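Local coordinates for protein pyocyanin demethylase (Mycobacterium fortuitum subsp. fortuitum DSM 46621 = ATCC 6841, PDB 5K21) that demethylates pyocyanin, a redox-active phenazine of Pseudomonas aeruginosa, by a tautomerizing mechanism, and thereby inhibits the biofilms of that bacterium, at residues 13-19 with 126-132; 55-61 with 73-79; 82-88 with 100-106. All coordinates share one frame. Residue numbers count along the deposited sequence, not the author numbering.

The three contacts show how one antiparallel barrel is closed and made to hold a ligand. Interaction 1 joins the first strand to the last, while interactions 2 and 3 are successive hairpins nested inside the loop it closes. Interactions 2 and 3 sit side by side in the sheet, where Ile78 N lies 2.8 Å from Ile85 O and Leu76 N 2.9 Å from Ala87 O. Across the barrel interior, Leu130 CD2 packs 3.8 Å from Ile85 CD1, and Tyr128 OH hydrogen-bonds to Asp56 OD2 at 2.8 Å. All three line the phenazin-1-ol pocket: Cys60 SG is 3.3 Å from ligand N8, and the side chains of Tyr128 and Met100 come within about 3 and 4 Å.

Interaction 1 of 3, residues 13-19 with 126-132; sequences VTMTLDV and EKYELKL
A barrel is complete only when its end strands meet, and here 13-19 pairs with 127-132 to close it. Both backbones are extended; their axes come within 4.7 Å, with 167° between the N-to-C directions. Val13-Leu132, Met15-Leu130 and Leu17-Tyr128 are hydrogen-bonded pairs, with, for example, Leu130 N to Met15 O 2.8 Å and Leu17 N to Tyr128 O 2.9 Å; Thr14-Lys131, Thr16-Glu129 and Asp18-Lys127 are non-hydrogen-bonded pairs. Val19 N also donates to Glu126 O (3.0 Å).

The extended backbones send successive residues to two faces, and the rotamers then decide what meets. On the inner face Leu17 (m, t) sets CD1 4.1 Å from Leu130 CD1, and Met15 (chi1 -148°, then t, m) bends its CE to 4.0 Å from Leu132 CD1. Tyr128 (chi1 m) receives Val19 CG2 squarely over its ring, 3.4 Å from the centroid and 1° off the normal, a CH-pi contact; the hydroxyl of Tyr128, itself a pocket residue, hydrogen-bonds to Asp56. On the outer face Glu129 (t, p) folds its carboxylate back toward 13-19, so that Thr16 OG1 (chi1 m) donates to Glu129 OE1 at 2.5 Å. Water 1 donates to Thr16 OG1 (2.8 Å) and Glu129 OE2 (2.6 Å) and also bonds Thr14 OG1 (2.7 Å).

The chemistry is thus amphipathic: a short, polar, hydrated network faces outward, while the inward side of the seam is apolar around a pocket tyrosine.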
loop_
_atom_site.group_PDB
_atom_site.type_symbol
_atom_site.label_atom_id
_atom_site.label_comp_id
_atom_site.label_asym_id
_atom_site.label_seq_id
_atom_site.Cartn_x
_atom_site.Cartn_y
_atom_site.Cartn_z
ATOM N N VAL B 13 -4.312 -24.175 -4.306
ATOM C CA VAL B 13 -3.560 -24.202 -5.559
ATOM C C VAL B 13 -2.154 -23.686 -5.298
ATOM O O VAL B 13 -1.985 -22.646 -4.652
ATOM C CB VAL B 13 -4.239 -23.356 -6.650
ATOM C CG1 VAL B 13 -3.343 -23.278 -7.892
ATOM C CG2 VAL B 13 -5.590 -23.925 -6.990
ATOM N N THR B 14 -1.147 -24.395 -5.810
ATOM C CA THR B 14 0.219 -23.905 -5.694
ATOM C C THR B 14 0.735 -23.480 -7.063
ATOM O O THR B 14 0.224 -23.881 -8.103
ATOM C CB THR B 14 1.179 -24.948 -5.116
ATOM O OG1 THR B 14 1.574 -25.863 -6.148
ATOM C CG2 THR B 14 0.534 -25.702 -3.983
ATOM N N MET B 15 1.764 -22.642 -7.045
ATOM C CA MET B 15 2.383 -22.138 -8.257
ATOM C C MET B 15 3.830 -21.814 -7.915
ATOM O O MET B 15 4.100 -21.311 -6.819
ATOM C CB MET B 15 1.628 -20.889 -8.725
ATOM C CG MET B 15 1.545 -20.621 -10.170
ATOM S SD MET B 15 0.688 -19.031 -10.360
ATOM C CE MET B 15 -0.912 -19.309 -9.653
ATOM N N THR B 16 4.754 -22.165 -8.816
ATOM C CA THR B 16 6.183 -21.889 -8.667
ATOM C C THR B 16 6.612 -20.956 -9.791
ATOM O O THR B 16 6.645 -21.367 -10.953
ATOM C CB THR B 16 7.001 -23.175 -8.733
ATOM O OG1 THR B 16 6.501 -24.133 -7.784
ATOM C CG2 THR B 16 8.457 -22.879 -8.454
ATOM N N LEU B 17 6.980 -19.727 -9.455
ATOM C CA LEU B 17 7.351 -18.725 -10.447
ATOM C C LEU B 17 8.826 -18.371 -10.344
ATOM O O LEU B 17 9.330 -18.080 -9.254
ATOM C CB LEU B 17 6.508 -17.467 -10.286
ATOM C CG LEU B 17 5.011 -17.700 -10.306
ATOM C CD1 LEU B 17 4.319 -16.409 -9.994
ATOM C CD2 LEU B 17 4.538 -18.259 -11.643
ATOM N N ASP B 18 9.511 -18.385 -11.488
ATOM C CA ASP B 18 10.871 -17.884 -11.575
ATOM C C ASP B 18 10.833 -16.376 -11.777
ATOM O O ASP B 18 10.028 -15.854 -12.559
ATOM C CB ASP B 18 11.615 -18.572 -12.716
ATOM C CG ASP B 18 11.653 -20.089 -12.537
ATOM O OD1 ASP B 18 11.752 -20.537 -11.368
ATOM O OD2 ASP B 18 11.503 -20.820 -13.540
ATOM N N VAL B 19 11.683 -15.677 -11.031
ATOM C CA VAL B 19 11.618 -14.228 -10.907
ATOM C C VAL B 19 12.943 -13.642 -11.376
ATOM O O VAL B 19 14.013 -14.063 -10.919
ATOM C CB VAL B 19 11.298 -13.816 -9.457
ATOM C CG1 VAL B 19 11.111 -12.325 -9.334
ATOM C CG2 VAL B 19 10.035 -14.520 -8.985
ATOM N N GLU B 126 15.979 -16.566 -8.004
ATOM C CA GLU B 126 14.868 -16.093 -7.197
ATOM C C GLU B 126 13.580 -16.762 -7.652
ATOM O O GLU B 126 13.323 -16.899 -8.850
ATOM C CB GLU B 126 14.726 -14.575 -7.312
ATOM C CG GLU B 126 13.628 -14.036 -6.417
ATOM C CD GLU B 126 13.547 -12.529 -6.404
ATOM O OE1 GLU B 126 14.544 -11.854 -6.752
ATOM O OE2 GLU B 126 12.477 -12.017 -6.029
ATOM N N LYS B 127 12.762 -17.159 -6.685
ATOM C CA LYS B 127 11.490 -17.805 -6.963
ATOM C C LYS B 127 10.438 -17.306 -5.991
ATOM O O LYS B 127 10.752 -16.885 -4.872
ATOM C CB LYS B 127 11.584 -19.327 -6.840
ATOM C CG LYS B 127 12.498 -19.998 -7.840
ATOM C CD LYS B 127 12.426 -21.519 -7.702
ATOM C CE LYS B 127 13.320 -22.241 -8.703
ATOM N NZ LYS B 127 14.764 -21.969 -8.489
ATOM N N TYR B 128 9.192 -17.329 -6.456
ATOM C CA TYR B 128 8.016 -17.178 -5.615
ATOM C C TYR B 128 7.317 -18.523 -5.577
ATOM O O TYR B 128 7.026 -19.099 -6.638
ATOM C CB TYR B 128 7.020 -16.162 -6.160
ATOM C CG TYR B 128 7.499 -14.767 -6.363
ATOM C CD1 TYR B 128 8.542 -14.249 -5.628
ATOM C CD2 TYR B 128 6.865 -13.946 -7.295
ATOM C CE1 TYR B 128 8.977 -12.939 -5.827
ATOM C CE2 TYR B 128 7.284 -12.617 -7.489
ATOM C CZ TYR B 128 8.334 -12.129 -6.751
ATOM O OH TYR B 128 8.757 -10.817 -6.939
ATOM N N GLU B 129 7.000 -18.985 -4.378
ATOM C CA GLU B 129 6.207 -20.202 -4.212
ATOM C C GLU B 129 4.879 -19.803 -3.582
ATOM O O GLU B 129 4.840 -19.279 -2.465
ATOM C CB GLU B 129 6.957 -21.240 -3.376
ATOM C CG GLU B 129 6.208 -22.554 -3.218
ATOM C CD GLU B 129 5.959 -23.267 -4.569
ATOM O OE1 GLU B 129 6.854 -23.215 -5.452
ATOM O OE2 GLU B 129 4.876 -23.884 -4.744
ATOM N N LEU B 130 3.802 -20.005 -4.324
ATOM C CA LEU B 130 2.482 -19.554 -3.918
ATOM C C LEU B 130 1.635 -20.722 -3.432
ATOM O O LEU B 130 1.701 -21.819 -3.999
ATOM C CB LEU B 130 1.767 -18.882 -5.083
ATOM C CG LEU B 130 2.232 -17.460 -5.398
ATOM C CD1 LEU B 130 3.575 -17.498 -6.117
ATOM C CD2 LEU B 130 1.213 -16.744 -6.199
ATOM N N LYS B 131 0.875 -20.481 -2.364
ATOM C CA LYS B 131 -0.224 -21.345 -1.946
ATOM C C LYS B 131 -1.457 -20.459 -1.855
ATOM O O LYS B 131 -1.537 -19.589 -0.980
ATOM C CB LYS B 131 0.057 -22.023 -0.612
ATOM C CG LYS B 131 -1.072 -22.988 -0.203
ATOM C CD LYS B 131 -0.901 -23.572 1.183
ATOM C CE LYS B 131 -2.180 -24.281 1.620
ATOM N NZ LYS B 131 -2.194 -24.655 3.071
ATOM N N LEU B 132 -2.403 -20.658 -2.767
ATOM C CA LEU B 132 -3.598 -19.830 -2.851
ATOM C C LEU B 132 -4.796 -20.652 -2.406
ATOM O O LEU B 132 -4.965 -21.790 -2.852
ATOM C CB LEU B 132 -3.853 -19.344 -4.280
ATOM C CG LEU B 132 -2.874 -18.290 -4.801
ATOM C CD1 LEU B 132 -1.964 -18.963 -5.808
ATOM C CD2 LEU B 132 -3.552 -17.074 -5.360
HETATM O O HOH W 1 3.937 -24.884 -6.905
#

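Interaction 2 of 3, residues 55-61 with 73-79; sequences YDGGACF and YCELTIH. With 6QF (phenazin-1-ol), chain F.
A cross-strand disulfide at the wall of the phenazin-1-ol pocket marks this hairpin of barrel strands 51-65 and 70-80. The segments are extended and antiparallel, at 176° with axes 4.6 Å apart. Tyr55-His79, Gly57-Thr77, Ala59-Glu75 and Phe61-Tyr73 are hydrogen-bonded pairs, each with two bonds, such as Thr77 N to Gly57 O 2.9 Å and Phe61 N to Tyr73 O 2.7 Å. Cys60 and Cys74 form a non-hydrogen-bonded pair, CA atoms 4.1 Å apart; both take chi1 m, and their SG atoms bond at 2.1 Å with chi3 113°. Cys60 SG lies 3.3 Å from ligand N8, and Cys74 SG 3.7 Å from C15.

On the same face, Leu76 (t, p) brings CD1 3.7 Å from Asp56 CG; its register partner Gly58 has CA 3.0 Å from Glu75 O, too near for a CB. Asp56 (chi1 p) hydrogen-bonds to Tyr128. On the other face, Tyr55 (chi1 p) and His79 (chi1 t) form an offset stack, centroids 4.5 Å apart and planes at 9°. Tyr73 OH donates to Glu75 OE2 (2.8 Å), while Glu75 OE1 salt-bridges Arg88 of a second subunit.

Chemically, the disulfide adds a covalent tie to the backbone ladder and presents sulfur to the phenazine.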
loop_
_atom_site.group_PDB
_atom_site.type_symbol
_atom_site.label_atom_id
_atom_site.label_comp_id
_atom_site.label_asym_id
_atom_site.label_seq_id
_atom_site.Cartn_x
_atom_site.Cartn_y
_atom_site.Cartn_z
ATOM N N TYR B 55 4.520 -10.461 -15.045
ATOM C CA TYR B 55 5.443 -9.482 -14.487
ATOM C C TYR B 55 4.870 -9.017 -13.163
ATOM O O TYR B 55 3.728 -9.333 -12.812
ATOM C CB TYR B 55 5.662 -8.318 -15.453
ATOM C CG TYR B 55 4.381 -7.664 -15.902
ATOM C CD1 TYR B 55 3.832 -6.617 -15.184
ATOM C CD2 TYR B 55 3.722 -8.102 -17.047
ATOM C CE1 TYR B 55 2.668 -6.020 -15.587
ATOM C CE2 TYR B 55 2.550 -7.515 -17.459
ATOM C CZ TYR B 55 2.028 -6.469 -16.721
ATOM O OH TYR B 55 0.854 -5.877 -17.113
ATOM N N ASP B 56 5.670 -8.256 -12.420
ATOM C CA ASP B 56 5.165 -7.732 -11.170
ATOM C C ASP B 56 5.760 -6.354 -10.927
ATOM O O ASP B 56 6.624 -5.865 -11.675
ATOM C CB ASP B 56 5.414 -8.696 -9.984
ATOM C CG ASP B 56 6.888 -8.827 -9.592
ATOM O OD1 ASP B 56 7.665 -7.845 -9.719
ATOM O OD2 ASP B 56 7.265 -9.937 -9.145
ATOM N N GLY B 57 5.194 -5.717 -9.921
ATOM C CA GLY B 57 5.643 -4.417 -9.470
ATOM C C GLY B 57 5.352 -4.289 -7.997
ATOM O O GLY B 57 4.356 -4.817 -7.502
ATOM N N GLY B 58 6.236 -3.595 -7.288
ATOM C CA GLY B 58 6.070 -3.511 -5.855
ATOM C C GLY B 58 6.940 -2.439 -5.246
ATOM O O GLY B 58 7.759 -1.799 -5.920
ATOM N N ALA B 59 6.753 -2.283 -3.937
ATOM C CA ALA B 59 7.469 -1.289 -3.158
ATOM C C ALA B 59 7.711 -1.857 -1.772
ATOM O O ALA B 59 6.842 -2.536 -1.214
ATOM C CB ALA B 59 6.667 0.019 -3.085
ATOM N N CYS B 60 8.912 -1.615 -1.253
ATOM C CA CYS B 60 9.287 -1.989 0.104
ATOM C C CYS B 60 9.720 -0.741 0.848
ATOM O O CYS B 60 10.447 0.090 0.299
ATOM C CB CYS B 60 10.420 -3.012 0.115
ATOM S SG CYS B 60 9.923 -4.652 -0.492
ATOM N N PHE B 61 9.236 -0.610 2.079
ATOM C CA PHE B 61 9.557 0.504 2.968
ATOM C C PHE B 61 10.286 -0.044 4.183
ATOM O O PHE B 61 9.773 -0.946 4.851
ATOM C CB PHE B 61 8.281 1.220 3.410
ATOM C CG PHE B 61 7.365 1.574 2.280
ATOM C CD1 PHE B 61 6.412 0.677 1.826
ATOM C CD2 PHE B 61 7.464 2.799 1.662
ATOM C CE1 PHE B 61 5.577 1.007 0.744
ATOM C CE2 PHE B 61 6.640 3.140 0.598
ATOM C CZ PHE B 61 5.685 2.244 0.147
ATOM N N TYR B 73 8.244 -3.256 5.227
ATOM C CA TYR B 73 6.871 -3.418 4.793
ATOM C C TYR B 73 6.878 -3.434 3.270
ATOM O O TYR B 73 7.325 -2.467 2.643
ATOM C CB TYR B 73 6.008 -2.286 5.344
ATOM C CG TYR B 73 4.690 -2.151 4.643
ATOM C CD1 TYR B 73 3.860 -3.248 4.484
ATOM C CD2 TYR B 73 4.265 -0.929 4.147
ATOM C CE1 TYR B 73 2.654 -3.141 3.830
ATOM C CE2 TYR B 73 3.049 -0.811 3.493
ATOM C CZ TYR B 73 2.250 -1.921 3.348
ATOM O OH TYR B 73 1.036 -1.826 2.703
ATOM N N CYS B 74 6.442 -4.548 2.677
ATOM C CA CYS B 74 6.453 -4.710 1.227
ATOM C C CYS B 74 5.050 -4.961 0.702
ATOM O O CYS B 74 4.236 -5.649 1.341
ATOM C CB CYS B 74 7.339 -5.864 0.786
ATOM S SG CYS B 74 9.064 -5.643 1.138
ATOM N N GLU B 75 4.785 -4.370 -0.454
ATOM C CA GLU B 75 3.568 -4.569 -1.224
ATOM C C GLU B 75 3.963 -5.014 -2.623
ATOM O O GLU B 75 4.868 -4.434 -3.234
ATOM C CB GLU B 75 2.735 -3.280 -1.324
ATOM C CG GLU B 75 1.895 -2.926 -0.114
ATOM C CD GLU B 75 0.565 -3.687 -0.067
ATOM O OE1 GLU B 75 0.324 -4.567 -0.935
ATOM O OE2 GLU B 75 -0.254 -3.378 0.824
ATOM N N LEU B 76 3.255 -6.020 -3.135
ATOM C CA LEU B 76 3.582 -6.636 -4.406
ATOM C C LEU B 76 2.304 -6.886 -5.185
ATOM O O LEU B 76 1.309 -7.336 -4.614
ATOM C CB LEU B 76 4.318 -7.974 -4.182
ATOM C CG LEU B 76 4.746 -8.783 -5.405
ATOM C CD1 LEU B 76 5.866 -8.044 -6.139
ATOM C CD2 LEU B 76 5.212 -10.159 -4.955
ATOM N N THR B 77 2.351 -6.610 -6.485
ATOM C CA THR B 77 1.304 -7.001 -7.416
ATOM C C THR B 77 1.910 -7.846 -8.515
ATOM O O THR B 77 2.837 -7.413 -9.207
ATOM C CB THR B 77 0.595 -5.807 -8.041
ATOM O OG1 THR B 77 -0.020 -5.037 -7.018
ATOM C CG2 THR B 77 -0.479 -6.270 -9.049
ATOM N N ILE B 78 1.346 -9.031 -8.692
ATOM C CA ILE B 78 1.712 -9.961 -9.749
ATOM C C ILE B 78 0.653 -9.881 -10.827
ATOM O O ILE B 78 -0.546 -9.882 -10.520
ATOM C CB ILE B 78 1.823 -11.386 -9.181
ATOM C CG1 ILE B 78 3.102 -11.497 -8.358
ATOM C CG2 ILE B 78 1.718 -12.443 -10.307
ATOM C CD1 ILE B 78 3.154 -12.736 -7.457
ATOM N N HIS B 79 1.088 -9.756 -12.081
ATOM C CA HIS B 79 0.195 -9.771 -13.231
ATOM C C HIS B 79 0.444 -11.035 -14.040
ATOM O O HIS B 79 1.538 -11.215 -14.589
ATOM C CB HIS B 79 0.403 -8.523 -14.095
ATOM C CG HIS B 79 -0.491 -8.451 -15.297
ATOM N ND1 HIS B 79 -0.339 -9.277 -16.394
ATOM C CD2 HIS B 79 -1.541 -7.642 -15.581
ATOM C CE1 HIS B 79 -1.266 -8.992 -17.294
ATOM N NE2 HIS B 79 -2.005 -7.998 -16.829
HETATM C C4 6QF F . 12.663 -6.273 -3.431
HETATM C C5 6QF F . 13.695 -5.224 -3.288
HETATM C C6 6QF F . 14.567 -4.910 -4.286
HETATM C C10 6QF F . 10.820 -8.255 -3.927
HETATM C C13 6QF F . 8.936 -9.608 -3.124
HETATM C C15 6QF F . 9.895 -7.985 -1.663
HETATM C C1 6QF F . 14.495 -5.602 -5.539
HETATM C C2 6QF F . 13.574 -6.561 -5.724
HETATM C C3 6QF F . 12.607 -6.958 -4.705
HETATM N N7 6QF F . 11.694 -7.931 -4.919
HETATM N N8 6QF F . 11.796 -6.600 -2.434
HETATM C C9 6QF F . 10.867 -7.578 -2.663
HETATM C C11 6QF F . 9.804 -9.284 -4.088
HETATM C C14 6QF F . 8.982 -8.938 -1.868
HETATM O O19 6QF F . 13.740 -4.591 -2.100
#

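Interaction 3 of 3, residues 82-88 with 100-106; sequences AGEIFAR and MAITGGT
Thr106, Phe86 and Arg88 bury most in this hairpin pairing of strands 83-88 and 100-105, whose axes approach to 4.5 Å with 139° between their N-to-C directions, and a beta bulge lies among them. Ile85 pairs with Gly105 and Phe86 with Gly104, but Ala87 pairs with Ile102 and Arg88 with Ala101, so 100-106 holds one extra residue. Thr103, at phi/psi -102/-14, takes up the slack: Phe86 N donates to Gly104 O (2.9 Å), whereas Phe86 O accepts from Thr103 N (2.9 Å).

Phe86 (chi1 m) lays its ring obliquely along the glycine backbone, CD2 3.6 Å from Gly105 N and CZ 4.0 Å from Thr106 CG2. Gly105 CA lies only 2.9 Å from Glu84 O, which would collide with a CB.

Thr106 (chi1 p) grips Glu84 twice, its OG1 accepting from Glu84 N at 2.7 Å and its N donating to Glu84 O at 2.9 Å.

Arg88 (chi1 p) pairs regularly with Ala101: Arg88 N to Ala101 O is 2.9 Å. Its CD packs 3.8 Å from Thr103 CG2, and its guanidinium hydrogen-bonds to Thr77 of the third subunit. On the opposite face, Ile85 CG2 meets Ile102 CG2 at 3.9 Å, and Ala87 CB lies 4.0 Å from the CB of Met100, a pocket residue.

Thr103 thus absorbs the bulge; separately, Gly105 permits close approach, the Thr106 hydroxyl extends the pairing past the strand end, and Arg88 carries a hydrogen bond to a neighbouring subunit.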
loop_
_atom_site.group_PDB
_atom_site.type_symbol
_atom_site.label_atom_id
_atom_site.label_comp_id
_atom_site.label_asym_id
_atom_site.label_seq_id
_atom_site.Cartn_x
_atom_site.Cartn_y
_atom_site.Cartn_z
ATOM N N ALA B 82 -4.136 -14.841 -16.398
ATOM C CA ALA B 82 -5.378 -15.232 -15.748
ATOM C C ALA B 82 -5.887 -14.183 -14.758
ATOM O O ALA B 82 -7.075 -14.185 -14.421
ATOM C CB ALA B 82 -5.161 -16.563 -15.021
ATOM N N GLY B 83 -5.048 -13.263 -14.330
ATOM C CA GLY B 83 -5.472 -12.246 -13.391
ATOM C C GLY B 83 -4.290 -11.765 -12.578
ATOM O O GLY B 83 -3.156 -12.176 -12.794
ATOM N N GLU B 84 -4.587 -10.901 -11.615
ATOM C CA GLU B 84 -3.574 -10.345 -10.740
ATOM C C GLU B 84 -3.610 -11.000 -9.368
ATOM O O GLU B 84 -4.636 -11.511 -8.923
ATOM C CB GLU B 84 -3.779 -8.840 -10.583
ATOM C CG GLU B 84 -3.454 -8.048 -11.860
ATOM C CD GLU B 84 -3.617 -6.555 -11.656
ATOM O OE1 GLU B 84 -2.851 -5.781 -12.259
ATOM O OE2 GLU B 84 -4.502 -6.162 -10.871
ATOM N N ILE B 85 -2.476 -10.932 -8.681
ATOM C CA ILE B 85 -2.349 -11.431 -7.319
ATOM C C ILE B 85 -1.681 -10.347 -6.484
ATOM O O ILE B 85 -0.663 -9.782 -6.894
ATOM C CB ILE B 85 -1.548 -12.743 -7.255
ATOM C CG1 ILE B 85 -2.275 -13.814 -8.071
ATOM C CG2 ILE B 85 -1.338 -13.192 -5.801
ATOM C CD1 ILE B 85 -1.507 -15.108 -8.249
ATOM N N PHE B 86 -2.260 -10.061 -5.325
ATOM C CA PHE B 86 -1.786 -9.031 -4.407
ATOM C C PHE B 86 -1.199 -9.675 -3.165
ATOM O O PHE B 86 -1.796 -10.584 -2.595
ATOM C CB PHE B 86 -2.923 -8.109 -3.984
ATOM C CG PHE B 86 -3.723 -7.589 -5.129
ATOM C CD1 PHE B 86 -3.102 -7.122 -6.260
ATOM C CD2 PHE B 86 -5.103 -7.585 -5.065
ATOM C CE1 PHE B 86 -3.840 -6.653 -7.325
ATOM C CE2 PHE B 86 -5.854 -7.132 -6.117
ATOM C CZ PHE B 86 -5.234 -6.655 -7.244
ATOM N N ALA B 87 -0.037 -9.188 -2.735
ATOM C CA ALA B 87 0.627 -9.734 -1.568
ATOM C C ALA B 87 1.268 -8.615 -0.763
ATOM O O ALA B 87 1.615 -7.555 -1.292
ATOM C CB ALA B 87 1.691 -10.754 -1.967
ATOM N N ARG B 88 1.456 -8.880 0.526
ATOM C CA ARG B 88 2.106 -7.907 1.395
ATOM C C ARG B 88 2.836 -8.645 2.505
ATOM O O ARG B 88 2.491 -9.773 2.862
ATOM C CB ARG B 88 1.110 -6.911 1.990
ATOM C CG ARG B 88 0.101 -7.554 2.931
ATOM C CD ARG B 88 -0.953 -6.548 3.339
ATOM N NE ARG B 88 -0.466 -5.586 4.327
ATOM C CZ ARG B 88 -1.012 -4.396 4.533
ATOM N NH1 ARG B 88 -2.041 -4.000 3.788
ATOM N NH2 ARG B 88 -0.529 -3.589 5.470
ATOM N N MET B 100 5.049 -13.794 2.364
ATOM C CA MET B 100 4.090 -12.712 2.236
ATOM C C MET B 100 2.691 -13.283 2.323
ATOM O O MET B 100 2.462 -14.461 2.025
ATOM C CB MET B 100 4.251 -11.981 0.894
ATOM C CG MET B 100 5.675 -11.608 0.532
ATOM S SD MET B 100 5.739 -10.648 -1.000
ATOM C CE MET B 100 5.081 -9.081 -0.436
ATOM N N ALA B 101 1.767 -12.459 2.783
ATOM C CA ALA B 101 0.364 -12.817 2.795
ATOM C C ALA B 101 -0.231 -12.439 1.451
ATOM O O ALA B 101 -0.041 -11.315 0.982
ATOM C CB ALA B 101 -0.375 -12.108 3.931
ATOM N N ILE B 102 -0.922 -13.387 0.819
ATOM C CA ILE B 102 -1.711 -13.055 -0.359
ATOM C C ILE B 102 -3.050 -12.535 0.132
ATOM O O ILE B 102 -3.782 -13.253 0.823
ATOM C CB ILE B 102 -1.894 -14.272 -1.274
ATOM C CG1 ILE B 102 -0.567 -14.627 -1.942
ATOM C CG2 ILE B 102 -2.963 -13.978 -2.329
ATOM C CD1 ILE B 102 -0.622 -15.930 -2.736
ATOM N N THR B 103 -3.372 -11.284 -0.226
ATOM C CA THR B 103 -4.568 -10.634 0.297
ATOM C C THR B 103 -5.728 -10.606 -0.681
ATOM O O THR B 103 -6.854 -10.314 -0.266
ATOM C CB THR B 103 -4.269 -9.194 0.708
ATOM O OG1 THR B 103 -3.799 -8.494 -0.438
ATOM C CG2 THR B 103 -3.223 -9.142 1.813
ATOM N N GLY B 104 -5.488 -10.892 -1.951
ATOM C CA GLY B 104 -6.551 -10.894 -2.931
ATOM C C GLY B 104 -5.972 -10.993 -4.325
ATOM O O GLY B 104 -4.789 -11.302 -4.511
ATOM N N GLY B 105 -6.844 -10.776 -5.301
ATOM C CA GLY B 105 -6.430 -10.807 -6.691
ATOM C C GLY B 105 -7.608 -10.499 -7.584
ATOM O O GLY B 105 -8.679 -10.109 -7.112
ATOM N N THR B 106 -7.395 -10.694 -8.888
ATOM C CA THR B 106 -8.416 -10.456 -9.899
ATOM C C THR B 106 -8.514 -11.680 -10.798
ATOM O O THR B 106 -7.638 -12.554 -10.791
ATOM C CB THR B 106 -8.094 -9.218 -10.756
ATOM O OG1 THR B 106 -6.889 -9.444 -11.492
ATOM C CG2 THR B 106 -7.944 -7.974 -9.901
#